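Local coordinates for protein alanine racemase (Enterococcus faecalis, PDB 3E6E) that belongs to the alanine racemase family, combining an N-terminal TIM-barrel domain with a C-terminal beta-rich domain, and is modelled with the ligand DCS bound, at residues Q16-N21 with V49-A54; D69-L74 with I83-V88; I140-P145 with K149-F154; F297-N302 with C306-R311. The protein carries 1 engineered substitution. All blocks are in the same frame, centred on the assembly; numbering follows the deposited sequence.

Interaction 1. Residues Q16-N21 with V49-A54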
loop_
_atom_site.group_PDB
_atom_site.type_symbol
_atom_site.label_atom_id
_atom_site.label_comp_id
_atom_site.label_asym_id
_atom_site.label_seq_id
_atom_site.Cartn_x
_atom_site.Cartn_y
_atom_site.Cartn_z
ATOM N N GLN A 16 14.013 7.770 -18.157
ATOM C CA GLN A 16 15.335 7.800 -18.784
ATOM C C GLN A 16 16.299 6.951 -17.963
ATOM O O GLN A 16 17.116 6.212 -18.511
ATOM C CB GLN A 16 15.877 9.236 -18.846
ATOM C CG GLN A 16 14.976 10.260 -19.555
ATOM C CD GLN A 16 15.295 11.724 -19.176
ATOM O OE1 GLN A 16 16.428 12.204 -19.344
ATOM N NE2 GLN A 16 14.286 12.432 -18.662
ATOM N N ALA A 17 16.199 7.068 -16.641
ATOM C CA ALA A 17 17.064 6.321 -15.733
ATOM C C ALA A 17 16.875 4.799 -15.835
ATOM O O ALA A 17 17.861 4.053 -15.816
ATOM C CB ALA A 17 16.833 6.788 -14.299
ATOM N N ILE A 18 15.623 4.344 -15.935
ATOM C CA ILE A 18 15.335 2.909 -16.063
ATOM C C ILE A 18 16.020 2.391 -17.352
ATOM O O ILE A 18 16.675 1.341 -17.356
ATOM C CB ILE A 18 13.798 2.651 -16.126
ATOM C CG1 ILE A 18 13.134 3.140 -14.843
ATOM C CG2 ILE A 18 13.500 1.167 -16.291
ATOM C CD1 ILE A 18 11.660 2.940 -14.845
ATOM N N THR A 19 15.878 3.156 -18.432
ATOM C CA THR A 19 16.491 2.831 -19.717
ATOM C C THR A 19 18.003 2.666 -19.535
ATOM O O THR A 19 18.612 1.696 -19.988
ATOM C CB THR A 19 16.295 3.985 -20.759
ATOM O OG1 THR A 19 14.903 4.195 -21.025
ATOM C CG2 THR A 19 17.015 3.648 -22.058
ATOM N N GLU A 20 18.606 3.648 -18.877
ATOM C CA GLU A 20 20.042 3.661 -18.653
ATOM C C GLU A 20 20.505 2.519 -17.765
ATOM O O GLU A 20 21.578 1.956 -17.978
ATOM C CB GLU A 20 20.442 5.022 -18.071
ATOM C CG GLU A 20 21.858 5.114 -17.539
ATOM C CD GLU A 20 22.159 6.491 -16.956
ATOM O OE1 GLU A 20 23.164 6.606 -16.207
ATOM O OE2 GLU A 20 21.391 7.450 -17.255
ATOM N N ASN A 21 19.706 2.168 -16.766
ATOM C CA ASN A 21 20.092 1.069 -15.891
ATOM C C ASN A 21 20.056 -0.213 -16.732
ATOM O O ASN A 21 20.910 -1.103 -16.594
ATOM C CB ASN A 21 19.125 0.959 -14.705
ATOM C CG ASN A 21 19.187 2.162 -13.774
ATOM O OD1 ASN A 21 18.304 2.353 -12.937
ATOM N ND2 ASN A 21 20.230 2.972 -13.908
ATOM N N VAL A 49 3.488 -0.450 -17.250
ATOM C CA VAL A 49 3.605 -0.147 -18.660
ATOM C C VAL A 49 4.696 0.852 -19.018
ATOM O O VAL A 49 5.450 0.631 -19.959
ATOM C CB VAL A 49 2.266 0.331 -19.234
ATOM C CG1 VAL A 49 2.437 0.729 -20.696
ATOM C CG2 VAL A 49 1.231 -0.776 -19.118
ATOM N N GLU A 50 4.810 1.949 -18.283
ATOM C CA GLU A 50 5.836 2.932 -18.614
ATOM C C GLU A 50 7.227 2.478 -18.214
ATOM O O GLU A 50 8.215 3.007 -18.726
ATOM C CB GLU A 50 5.516 4.289 -17.984
ATOM C CG GLU A 50 4.998 4.204 -16.584
ATOM C CD GLU A 50 3.531 3.816 -16.524
ATOM O OE1 GLU A 50 3.223 2.691 -16.067
ATOM O OE2 GLU A 50 2.689 4.646 -16.938
ATOM N N SER A 51 7.308 1.511 -17.295
ATOM C CA SER A 51 8.602 0.965 -16.868
ATOM C C SER A 51 9.044 0.037 -17.991
ATOM O O SER A 51 10.150 0.143 -18.514
ATOM C CB SER A 51 8.462 0.141 -15.584
ATOM O OG SER A 51 8.246 0.930 -14.428
ATOM N N ALA A 52 8.150 -0.874 -18.354
ATOM C CA ALA A 52 8.395 -1.833 -19.418
ATOM C C ALA A 52 8.927 -1.149 -20.684
ATOM O O ALA A 52 9.993 -1.485 -21.195
ATOM C CB ALA A 52 7.104 -2.579 -19.728
ATOM N N LYS A 53 8.170 -0.183 -21.178
ATOM C CA LYS A 53 8.549 0.549 -22.377
ATOM C C LYS A 53 9.935 1.160 -22.232
ATOM O O LYS A 53 10.710 1.212 -23.201
ATOM C CB LYS A 53 7.519 1.645 -22.649
ATOM C CG LYS A 53 7.754 2.458 -23.907
ATOM C CD LYS A 53 6.465 3.169 -24.313
ATOM C CE LYS A 53 6.699 4.184 -25.426
ATOM N NZ LYS A 53 7.596 5.295 -24.985
ATOM N N ALA A 54 10.249 1.620 -21.022
ATOM C CA ALA A 54 11.553 2.225 -20.760
ATOM C C ALA A 54 12.634 1.166 -20.826
ATOM O O ALA A 54 13.750 1.435 -21.254
ATOM C CB ALA A 54 11.565 2.891 -19.394
#
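Ile18 and Thr19 of helix 15-28 pack against Ser51 and Ala54 of helix 48-56, a helix-helix contact within the N-terminal TIM-barrel domain. Helix 15-28 comes just before barrel strand 34-38, and helix 48-56 leads from that strand to strand 62-65. The short helical segments cross at -44°, and their axes come within 8.7 Å. Ala54 points its CB at the opposite helix and meets Ile18 CB at 4.0 Å, with Ile18 CG2 at nearly the same separation. The isoleucine is branched so that both arms are used. CG2 lies anti to the backbone N and covers the Ala54 methyl, whereas CG1, set beside that nitrogen (chi1 -61°), carries CD1 to within 4.0 Å of Ser51 OG. That hydroxyl is hydrogen-bonded to Gly47 O, just before its helix, and toward Ile18 it offers only packing. Ile18 also touches Ala246 of the same chain.

This buried half contrasts with the margin of the contact, where Gln16 and Lys53 are exposed to solvent. Thr19 stands between the two regimes, being only partly exposed. Its CA-H also approaches Ala54 O. Ala54, near the C-terminal end of helix 48-56, thus serves both layers, its methyl inside and its carbonyl at the edge. The one hydrogen bond between the segments runs from Thr19 OG1 to Ala54 O at 3.0 Å, the hydroxyl arriving 24° off the carbonyl plane.

Interaction 2. Residues D69-L74 with I83-V88. With DCS (D-[3-hydroxy-2-methyl-5-phosphonooxymethyl-pyridin-4-ylmethyl]-N,O-cycloserylamide), chain D.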
loop_
_atom_site.group_PDB
_atom_site.type_symbol
_atom_site.label_atom_id
_atom_site.label_comp_id
_atom_site.label_asym_id
_atom_site.label_seq_id
_atom_site.Cartn_x
_atom_site.Cartn_y
_atom_site.Cartn_z
ATOM N N ASP A 69 -3.193 -11.189 -14.846
ATOM C CA ASP A 69 -3.777 -9.861 -14.984
ATOM C C ASP A 69 -2.717 -8.872 -15.439
ATOM O O ASP A 69 -2.928 -8.118 -16.387
ATOM C CB ASP A 69 -4.332 -9.383 -13.650
ATOM C CG ASP A 69 -5.346 -10.327 -13.076
ATOM O OD1 ASP A 69 -6.537 -10.224 -13.435
ATOM O OD2 ASP A 69 -4.945 -11.184 -12.264
ATOM N N GLU A 70 -1.579 -8.878 -14.751
ATOM C CA GLU A 70 -0.484 -7.969 -15.077
ATOM C C GLU A 70 -0.069 -8.192 -16.520
ATOM O O GLU A 70 0.267 -7.242 -17.239
ATOM C CB GLU A 70 0.709 -8.208 -14.146
ATOM C CG GLU A 70 0.382 -8.003 -12.673
ATOM C CD GLU A 70 1.534 -8.368 -11.763
ATOM O OE1 GLU A 70 1.403 -8.207 -10.529
ATOM O OE2 GLU A 70 2.575 -8.816 -12.280
ATOM N N ALA A 71 -0.115 -9.459 -16.931
ATOM C CA ALA A 71 0.247 -9.875 -18.289
ATOM C C ALA A 71 -0.701 -9.286 -19.331
ATOM O O ALA A 71 -0.271 -8.681 -20.309
ATOM C CB ALA A 71 0.241 -11.406 -18.379
ATOM N N ILE A 72 -1.996 -9.465 -19.121
ATOM C CA ILE A 72 -2.958 -8.940 -20.072
ATOM C C ILE A 72 -2.786 -7.431 -20.231
ATOM O O ILE A 72 -2.899 -6.904 -21.337
ATOM C CB ILE A 72 -4.402 -9.323 -19.651
ATOM C CG1 ILE A 72 -4.559 -10.846 -19.782
ATOM C CG2 ILE A 72 -5.431 -8.603 -20.508
ATOM C CD1 ILE A 72 -5.897 -11.378 -19.416
ATOM N N GLU A 73 -2.479 -6.733 -19.145
ATOM C CA GLU A 73 -2.288 -5.301 -19.243
ATOM C C GLU A 73 -1.202 -5.063 -20.278
ATOM O O GLU A 73 -1.380 -4.258 -21.197
ATOM C CB GLU A 73 -1.877 -4.703 -17.893
ATOM C CG GLU A 73 -1.403 -3.249 -17.986
ATOM C CD GLU A 73 -1.346 -2.538 -16.640
ATOM O OE1 GLU A 73 -2.392 -2.013 -16.201
ATOM O OE2 GLU A 73 -0.258 -2.506 -16.024
ATOM N N LEU A 74 -0.089 -5.782 -20.158
ATOM C CA LEU A 74 1.003 -5.609 -21.115
ATOM C C LEU A 74 0.562 -5.821 -22.561
ATOM O O LEU A 74 1.008 -5.115 -23.473
ATOM C CB LEU A 74 2.157 -6.556 -20.797
ATOM C CG LEU A 74 2.902 -6.231 -19.506
ATOM C CD1 LEU A 74 4.081 -7.178 -19.327
ATOM C CD2 LEU A 74 3.382 -4.785 -19.562
ATOM N N ILE A 83 5.932 -12.464 -22.928
ATOM C CA ILE A 83 5.531 -12.085 -21.582
ATOM C C ILE A 83 5.433 -13.340 -20.729
ATOM O O ILE A 83 4.504 -14.132 -20.879
ATOM C CB ILE A 83 4.149 -11.398 -21.561
ATOM C CG1 ILE A 83 4.177 -10.105 -22.385
ATOM C CG2 ILE A 83 3.753 -11.111 -20.137
ATOM C CD1 ILE A 83 2.829 -9.393 -22.457
ATOM N N LEU A 84 6.388 -13.528 -19.830
ATOM C CA LEU A 84 6.367 -14.699 -18.963
ATOM C C LEU A 84 5.770 -14.425 -17.581
ATOM O O LEU A 84 6.138 -13.464 -16.906
ATOM C CB LEU A 84 7.781 -15.250 -18.782
ATOM C CG LEU A 84 7.961 -16.152 -17.563
ATOM C CD1 LEU A 84 7.062 -17.357 -17.660
ATOM C CD2 LEU A 84 9.409 -16.553 -17.452
ATOM N N ILE A 85 4.847 -15.288 -17.175
ATOM C CA ILE A 85 4.217 -15.186 -15.878
ATOM C C ILE A 85 5.069 -16.082 -15.000
ATOM O O ILE A 85 5.153 -17.290 -15.231
ATOM C CB ILE A 85 2.770 -15.704 -15.915
ATOM C CG1 ILE A 85 1.956 -14.889 -16.921
ATOM C CG2 ILE A 85 2.140 -15.597 -14.529
ATOM C CD1 ILE A 85 0.500 -15.306 -17.012
ATOM N N LEU A 86 5.704 -15.470 -14.002
ATOM C CA LEU A 86 6.609 -16.150 -13.075
ATOM C C LEU A 86 6.023 -17.138 -12.080
ATOM O O LEU A 86 6.764 -17.956 -11.538
ATOM C CB LEU A 86 7.428 -15.119 -12.297
ATOM C CG LEU A 86 8.402 -14.283 -13.113
ATOM C CD1 LEU A 86 9.020 -13.206 -12.229
ATOM C CD2 LEU A 86 9.466 -15.191 -13.711
ATOM N N SER A 87 4.728 -17.065 -11.796
ATOM C CA SER A 87 4.155 -18.024 -10.857
ATOM C C SER A 87 3.172 -18.942 -11.557
ATOM O O SER A 87 2.936 -18.821 -12.756
ATOM C CB SER A 87 3.441 -17.333 -9.690
ATOM O OG SER A 87 3.025 -18.293 -8.716
ATOM N N VAL A 88 2.609 -19.874 -10.803
ATOM C CA VAL A 88 1.647 -20.782 -11.376
ATOM C C VAL A 88 0.418 -19.948 -11.734
ATOM O O VAL A 88 0.182 -18.899 -11.137
ATOM C CB VAL A 88 1.284 -21.881 -10.365
ATOM C CG1 VAL A 88 2.540 -22.592 -9.925
ATOM C CG2 VAL A 88 0.612 -21.285 -9.161
HETATM N N1 DCS D . 12.743 -13.872 -11.078
HETATM C C2 DCS D . 11.738 -14.389 -10.197
HETATM C C2A DCS D . 11.244 -15.817 -10.323
HETATM C C3 DCS D . 11.237 -13.528 -9.214
HETATM O O3 DCS D . 10.285 -13.934 -8.345
HETATM C C4 DCS D . 11.753 -12.170 -9.142
HETATM C C4A DCS D . 11.224 -11.228 -8.078
HETATM C C5 DCS D . 12.783 -11.744 -10.092
HETATM C C6 DCS D . 13.244 -12.601 -11.029
HETATM C C5A DCS D . 13.385 -10.361 -10.093
HETATM O O4P DCS D . 14.144 -10.194 -8.893
HETATM P P DCS D . 14.949 -8.881 -8.486
HETATM O O1P DCS D . 15.956 -8.680 -9.510
HETATM O O2P DCS D . 14.016 -7.763 -8.403
HETATM O O3P DCS D . 15.578 -9.136 -7.195
HETATM N N DCS D . 11.450 -11.816 -6.696
HETATM C CA DCS D . 11.044 -11.126 -5.545
HETATM C C DCS D . 9.900 -11.439 -4.752
HETATM O O DCS D . 9.000 -12.433 -5.004
HETATM N ND DCS D . 9.858 -10.612 -3.736
HETATM O OG DCS D . 10.933 -9.751 -3.825
HETATM C CB DCS D . 11.647 -10.067 -4.926
#
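Ala71 and Leu74 on helix 68-76 make a wholly apolar, buried contact with Ile83 and Ile85 on strand 83-85, where an outer helix of the barrel lies against the parallel strand that follows it. The two run almost antiparallel, at 172°, with 8.9 Å between the axes of the segments. Ile83 carries most of the contact on the strand side. With its CG1 beside the backbone N and chi2 extended (178°), CD1 is carried to Leu74 CB at 3.4 Å, a close approach, and also comes near Ala71 O. The other branch, Ile83 CG2, fits between the Ala71 methyl, 3.9 Å from its CB, and Leu74 CD1 at 4.0 Å, the Leu74 and Ile83 side chains meeting at a slant. Ile85 adds a lighter touch, its CD1 lying 4.1 Å from Ala71 CB. Leu102 touches both Ala71 and Ile83, and Phe63 and Val65 of the preceding strand complete the surroundings of Leu74.

After the strand, Leu86 sets its CD1 above one face of the DCS pyridine ring, 3.6 Å from C2. Glu70 forms a salt bridge with Arg365 of the second subunit. Strand 62-65, helix 68-76 and strand 83-85 make up the beta-alpha-beta crossover repeated around a TIM barrel, here with Leu86, after its second strand, lining the ligand pocket.

Interaction 3. Residues I140-P145 with K149-F154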
loop_
_atom_site.group_PDB
_atom_site.type_symbol
_atom_site.label_atom_id
_atom_site.label_comp_id
_atom_site.label_asym_id
_atom_site.label_seq_id
_atom_site.Cartn_x
_atom_site.Cartn_y
_atom_site.Cartn_z
ATOM N N ILE A 140 8.328 -22.609 -5.142
ATOM C CA ILE A 140 7.660 -23.408 -6.183
ATOM C C ILE A 140 8.678 -24.063 -7.104
ATOM O O ILE A 140 9.811 -23.587 -7.227
ATOM C CB ILE A 140 6.744 -22.576 -7.106
ATOM C CG1 ILE A 140 7.555 -21.451 -7.756
ATOM C CG2 ILE A 140 5.530 -22.086 -6.351
ATOM C CD1 ILE A 140 6.841 -20.781 -8.916
ATOM N N GLY A 141 8.261 -25.144 -7.762
ATOM C CA GLY A 141 9.142 -25.831 -8.692
ATOM C C GLY A 141 9.406 -27.295 -8.408
ATOM O O GLY A 141 9.118 -27.791 -7.317
ATOM N N PHE A 142 9.955 -27.984 -9.408
ATOM C CA PHE A 142 10.287 -29.399 -9.293
ATOM C C PHE A 142 11.514 -29.528 -8.415
ATOM O O PHE A 142 12.506 -28.817 -8.625
ATOM C CB PHE A 142 10.592 -30.007 -10.669
ATOM C CG PHE A 142 9.432 -29.970 -11.625
ATOM C CD1 PHE A 142 9.413 -29.067 -12.685
ATOM C CD2 PHE A 142 8.337 -30.812 -11.442
ATOM C CE1 PHE A 142 8.319 -29.000 -13.544
ATOM C CE2 PHE A 142 7.236 -30.753 -12.297
ATOM C CZ PHE A 142 7.226 -29.844 -13.349
ATOM N N LEU A 143 11.451 -30.438 -7.446
ATOM C CA LEU A 143 12.564 -30.652 -6.527
ATOM C C LEU A 143 13.747 -31.475 -7.059
ATOM O O LEU A 143 14.893 -31.173 -6.746
ATOM C CB LEU A 143 12.047 -31.273 -5.227
ATOM C CG LEU A 143 11.265 -30.337 -4.294
ATOM C CD1 LEU A 143 10.072 -29.745 -5.020
ATOM C CD2 LEU A 143 10.797 -31.103 -3.080
ATOM N N THR A 144 13.491 -32.498 -7.873
ATOM C CA THR A 144 14.580 -33.343 -8.383
ATOM C C THR A 144 14.762 -33.378 -9.895
ATOM O O THR A 144 13.832 -33.090 -10.648
ATOM C CB THR A 144 14.395 -34.803 -7.956
ATOM O OG1 THR A 144 13.205 -35.313 -8.564
ATOM C CG2 THR A 144 14.291 -34.923 -6.439
ATOM N N PRO A 145 15.969 -33.760 -10.353
ATOM C CA PRO A 145 16.347 -33.869 -11.771
ATOM C C PRO A 145 15.412 -34.792 -12.559
ATOM O O PRO A 145 14.896 -34.417 -13.617
ATOM C CB PRO A 145 17.764 -34.435 -11.715
ATOM C CG PRO A 145 18.287 -33.907 -10.414
ATOM C CD PRO A 145 17.114 -34.095 -9.487
ATOM N N LYS A 149 13.037 -34.156 -15.699
ATOM C CA LYS A 149 13.254 -35.002 -16.873
ATOM C C LYS A 149 11.903 -35.520 -17.326
ATOM O O LYS A 149 11.604 -35.541 -18.516
ATOM C CB LYS A 149 14.149 -36.190 -16.524
ATOM C CG LYS A 149 14.168 -37.297 -17.574
ATOM C CD LYS A 149 14.975 -36.920 -18.803
ATOM C CE LYS A 149 16.121 -37.907 -19.019
ATOM N NZ LYS A 149 15.631 -39.316 -19.061
ATOM N N GLN A 150 11.098 -35.940 -16.357
ATOM C CA GLN A 150 9.756 -36.453 -16.612
ATOM C C GLN A 150 8.873 -35.337 -17.170
ATOM O O GLN A 150 8.121 -35.540 -18.126
ATOM C CB GLN A 150 9.155 -37.022 -15.308
ATOM C CG GLN A 150 7.631 -37.055 -15.273
ATOM C CD GLN A 150 7.062 -37.648 -13.988
ATOM O OE1 GLN A 150 7.371 -37.191 -12.879
ATOM N NE2 GLN A 150 6.215 -38.667 -14.134
ATOM N N ALA A 151 8.977 -34.157 -16.572
ATOM C CA ALA A 151 8.190 -33.012 -17.001
ATOM C C ALA A 151 8.582 -32.631 -18.423
ATOM O O ALA A 151 7.735 -32.428 -19.295
ATOM C CB ALA A 151 8.433 -31.844 -16.062
ATOM N N VAL A 152 9.883 -32.535 -18.648
ATOM C CA VAL A 152 10.391 -32.180 -19.953
ATOM C C VAL A 152 9.960 -33.172 -21.046
ATOM O O VAL A 152 9.292 -32.797 -22.014
ATOM C CB VAL A 152 11.928 -32.076 -19.908
ATOM C CG1 VAL A 152 12.477 -31.812 -21.301
ATOM C CG2 VAL A 152 12.337 -30.958 -18.964
ATOM N N ARG A 153 10.328 -34.438 -20.882
ATOM C CA ARG A 153 9.998 -35.462 -21.868
ATOM C C ARG A 153 8.507 -35.475 -22.162
ATOM O O ARG A 153 8.075 -35.871 -23.243
ATOM C CB ARG A 153 10.443 -36.840 -21.371
ATOM C CG ARG A 153 10.704 -37.842 -22.482
ATOM C CD ARG A 153 11.430 -39.061 -21.941
ATOM N NE ARG A 153 10.598 -39.810 -21.006
ATOM C CZ ARG A 153 9.464 -40.425 -21.336
ATOM N NH1 ARG A 153 9.013 -40.387 -22.586
ATOM N NH2 ARG A 153 8.782 -41.090 -20.413
ATOM N N PHE A 154 7.719 -35.025 -21.197
ATOM C CA PHE A 154 6.283 -35.000 -21.378
ATOM C C PHE A 154 5.912 -33.829 -22.262
ATOM O O PHE A 154 5.217 -33.986 -23.253
ATOM C CB PHE A 154 5.587 -34.890 -20.021
ATOM C CG PHE A 154 4.093 -34.920 -20.105
ATOM C CD1 PHE A 154 3.379 -33.783 -20.462
ATOM C CD2 PHE A 154 3.394 -36.092 -19.838
ATOM C CE1 PHE A 154 1.983 -33.813 -20.550
ATOM C CE2 PHE A 154 1.998 -36.136 -19.925
ATOM C CZ PHE A 154 1.292 -34.999 -20.279
#
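Phe142 and Pro145 lie where a loop leads into helix 145-158, and their contacts with Lys149 and Ala151 form the N-terminal start of that helix, one of the outer helices of the TIM-barrel domain. Thr144 occupies the N-cap position, where its OG1 makes a weak hydrogen bond to Glu147 N. The next residue, Pro145, supplies the first-turn carbonyl: Lys149 N donates to Pro145 O at 2.8 Å, with an N-H...O angle of 156°, almost in line with the carbonyl bond (C=O...N 160°). The same oxygen also takes a hydrogen bond from Thr148 OG1, so two donors hold it where the helix begins. Lys149 keeps its CB close to this carbonyl, but its chain, bent at chi2, chi3 and chi4, leads the ammonium end away.

Two residues further along the helix, loop and helix meet through hydrophobic packing. The backbone of Phe142 is hydrogen-bonded with Lys132 and Asp134, which places the residue beside strand 129-132. From there the side chain, with CG beside the backbone N (chi1 -62°), reaches the first turn, touching Glu147 and Thr148, while Leu131 of the strand touches both Phe142 and Ala151. Only the outer end of the ring reaches Ala151: its CB lies 3.6 Å from Phe142 CZ and 3.8 Å from Phe142 CE1.

Interaction 4. Residues F297-N302 with C306-R311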
loop_
_atom_site.group_PDB
_atom_site.type_symbol
_atom_site.label_atom_id
_atom_site.label_comp_id
_atom_site.label_asym_id
_atom_site.label_seq_id
_atom_site.Cartn_x
_atom_site.Cartn_y
_atom_site.Cartn_z
ATOM N N PHE A 297 12.235 10.365 11.245
ATOM C CA PHE A 297 12.906 10.411 9.957
ATOM C C PHE A 297 12.831 11.888 9.565
ATOM O O PHE A 297 11.900 12.586 9.959
ATOM C CB PHE A 297 12.164 9.544 8.925
ATOM C CG PHE A 297 12.987 9.200 7.709
ATOM C CD1 PHE A 297 13.995 8.243 7.784
ATOM C CD2 PHE A 297 12.757 9.833 6.487
ATOM C CE1 PHE A 297 14.762 7.915 6.662
ATOM C CE2 PHE A 297 13.517 9.519 5.358
ATOM C CZ PHE A 297 14.521 8.559 5.442
ATOM N N THR A 298 13.808 12.366 8.799
ATOM C CA THR A 298 13.831 13.762 8.388
ATOM C C THR A 298 13.667 13.947 6.885
ATOM O O THR A 298 14.346 13.295 6.098
ATOM C CB THR A 298 15.142 14.433 8.819
ATOM O OG1 THR A 298 16.255 13.679 8.319
ATOM C CG2 THR A 298 15.213 14.501 10.339
ATOM N N VAL A 299 12.763 14.843 6.494
ATOM C CA VAL A 299 12.524 15.132 5.085
ATOM C C VAL A 299 13.235 16.425 4.692
ATOM O O VAL A 299 13.875 17.061 5.527
ATOM C CB VAL A 299 11.031 15.264 4.775
ATOM C CG1 VAL A 299 10.330 13.945 5.050
ATOM C CG2 VAL A 299 10.434 16.382 5.598
ATOM N N LEU A 300 13.099 16.829 3.431
ATOM C CA LEU A 300 13.797 18.015 2.962
ATOM C C LEU A 300 12.974 19.212 2.519
ATOM O O LEU A 300 12.081 19.118 1.672
ATOM C CB LEU A 300 14.758 17.613 1.844
ATOM C CG LEU A 300 15.734 16.519 2.282
ATOM C CD1 LEU A 300 16.471 15.955 1.072
ATOM C CD2 LEU A 300 16.717 17.089 3.296
ATOM N N VAL A 301 13.317 20.352 3.103
ATOM C CA VAL A 301 12.672 21.622 2.803
ATOM C C VAL A 301 13.813 22.596 2.522
ATOM O O VAL A 301 14.665 22.822 3.368
ATOM C CB VAL A 301 11.832 22.102 4.012
ATOM C CG1 VAL A 301 10.948 23.286 3.609
ATOM C CG2 VAL A 301 10.980 20.935 4.543
ATOM N N ASN A 302 13.848 23.147 1.319
ATOM C CA ASN A 302 14.906 24.079 0.943
ATOM C C ASN A 302 16.291 23.547 1.275
ATOM O O ASN A 302 17.150 24.286 1.769
ATOM C CB ASN A 302 14.728 25.428 1.640
ATOM C CG ASN A 302 13.447 26.118 1.256
ATOM O OD1 ASN A 302 13.003 26.046 0.108
ATOM N ND2 ASN A 302 12.847 26.818 2.218
ATOM N N CYS A 306 14.390 18.185 7.977
ATOM C CA CYS A 306 13.283 18.450 8.890
ATOM C C CYS A 306 12.773 17.151 9.497
ATOM O O CYS A 306 12.347 16.241 8.786
ATOM C CB CYS A 306 12.132 19.149 8.166
ATOM S SG CYS A 306 12.576 20.746 7.454
ATOM N N GLU A 307 12.802 17.085 10.822
ATOM C CA GLU A 307 12.376 15.899 11.538
ATOM C C GLU A 307 10.870 15.751 11.642
ATOM O O GLU A 307 10.156 16.711 11.931
ATOM C CB GLU A 307 12.975 15.902 12.938
ATOM C CG GLU A 307 12.585 14.703 13.768
ATOM C CD GLU A 307 13.071 14.810 15.196
ATOM O OE1 GLU A 307 14.243 15.191 15.406
ATOM O OE2 GLU A 307 12.281 14.508 16.111
ATOM N N ILE A 308 10.389 14.540 11.397
ATOM C CA ILE A 308 8.972 14.261 11.510
ATOM C C ILE A 308 8.688 14.115 13.004
ATOM O O ILE A 308 9.250 13.253 13.674
ATOM C CB ILE A 308 8.610 12.972 10.749
ATOM C CG1 ILE A 308 8.709 13.243 9.242
ATOM C CG2 ILE A 308 7.218 12.492 11.140
ATOM C CD1 ILE A 308 8.301 12.080 8.339
ATOM N N VAL A 309 7.839 14.984 13.537
ATOM C CA VAL A 309 7.530 14.928 14.958
ATOM C C VAL A 309 6.088 14.527 15.164
ATOM O O VAL A 309 5.232 14.805 14.330
ATOM C CB VAL A 309 7.829 16.283 15.650
ATOM C CG1 VAL A 309 9.309 16.622 15.478
ATOM C CG2 VAL A 309 6.939 17.393 15.078
ATOM N N GLY A 310 5.814 13.860 16.274
ATOM C CA GLY A 310 4.463 13.399 16.518
ATOM C C GLY A 310 4.178 12.180 15.651
ATOM O O GLY A 310 4.992 11.788 14.810
ATOM N N ARG A 311 3.023 11.566 15.852
ATOM C CA ARG A 311 2.673 10.403 15.057
ATOM C C ARG A 311 2.296 10.792 13.644
ATOM O O ARG A 311 1.752 11.874 13.401
ATOM C CB ARG A 311 1.519 9.637 15.693
ATOM C CG ARG A 311 1.935 8.819 16.903
ATOM C CD ARG A 311 2.577 7.494 16.489
ATOM N NE ARG A 311 2.746 6.599 17.632
ATOM C CZ ARG A 311 3.730 6.680 18.525
ATOM N NH1 ARG A 311 4.666 7.616 18.416
ATOM N NH2 ARG A 311 3.757 5.832 19.547
#
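Cys306 O is gripped by neighbouring atoms of the opposite strand: Val299 N donates a hydrogen bond to it at 2.7 Å, and Thr298 CA comes to 2.9 Å from it in a CA-H...O contact. The return bond, Cys306 N to Val299 O, is equally short at 2.7 Å, which makes Val299 and Cys306 a hydrogen-bonded antiparallel pair. A third bond joins Ile308 N to Phe297 O at 2.9 Å. Together they zip up the beta hairpin of strands 298-301 and 304-309 in the C-terminal domain, whose sheet continues to strands 330-332 and 317-321. The hairpin is strongly twisted, its strand segments meeting at 130°.

Thr298 and Glu307 form the adjoining non-hydrogen-bonded pair on one face. Thr298 CG2 lies against Glu307 CA at 3.4 Å, while OG1, turned between the backbone N and the carbonyl carbon (chi1 54°), is hydrogen-bonded by Arg305 NE. The face bearing Val299 and Cys306 is apolar. There Val299 CG2 meets Cys306 CB at 4.1 Å, and Val301 CG2 lies unusually close to Cys306 SG (3.3 Å), too short to be read as more than packing, with Leu321 touching both Val301 and Cys306. Farther along, Val299 CG1 approaches Ile308 CD1 at 4.3 Å, and Trp290 lies against both residues.

In the fold
Followed from the N terminus, the four contacts come in series, none nested in or crossing another. Interaction 1 closes a loop of 27 residues around strand 34-38, joining the helices before and after it. Interaction 2 then closes the next crossover, and the two touch where Val49 CG2 packs on Glu73 CG at 3.8 Å. Farther round the same barrel, interaction 3 links a loop to the helix it enters, and it meets interaction 2 through Ile140 CD1, which lies 3.9 Å from Leu86 O; both also reach the second subunit. Interaction 4 is a local hairpin in the C-terminal domain, with its centre about 53 Å from that of interaction 3.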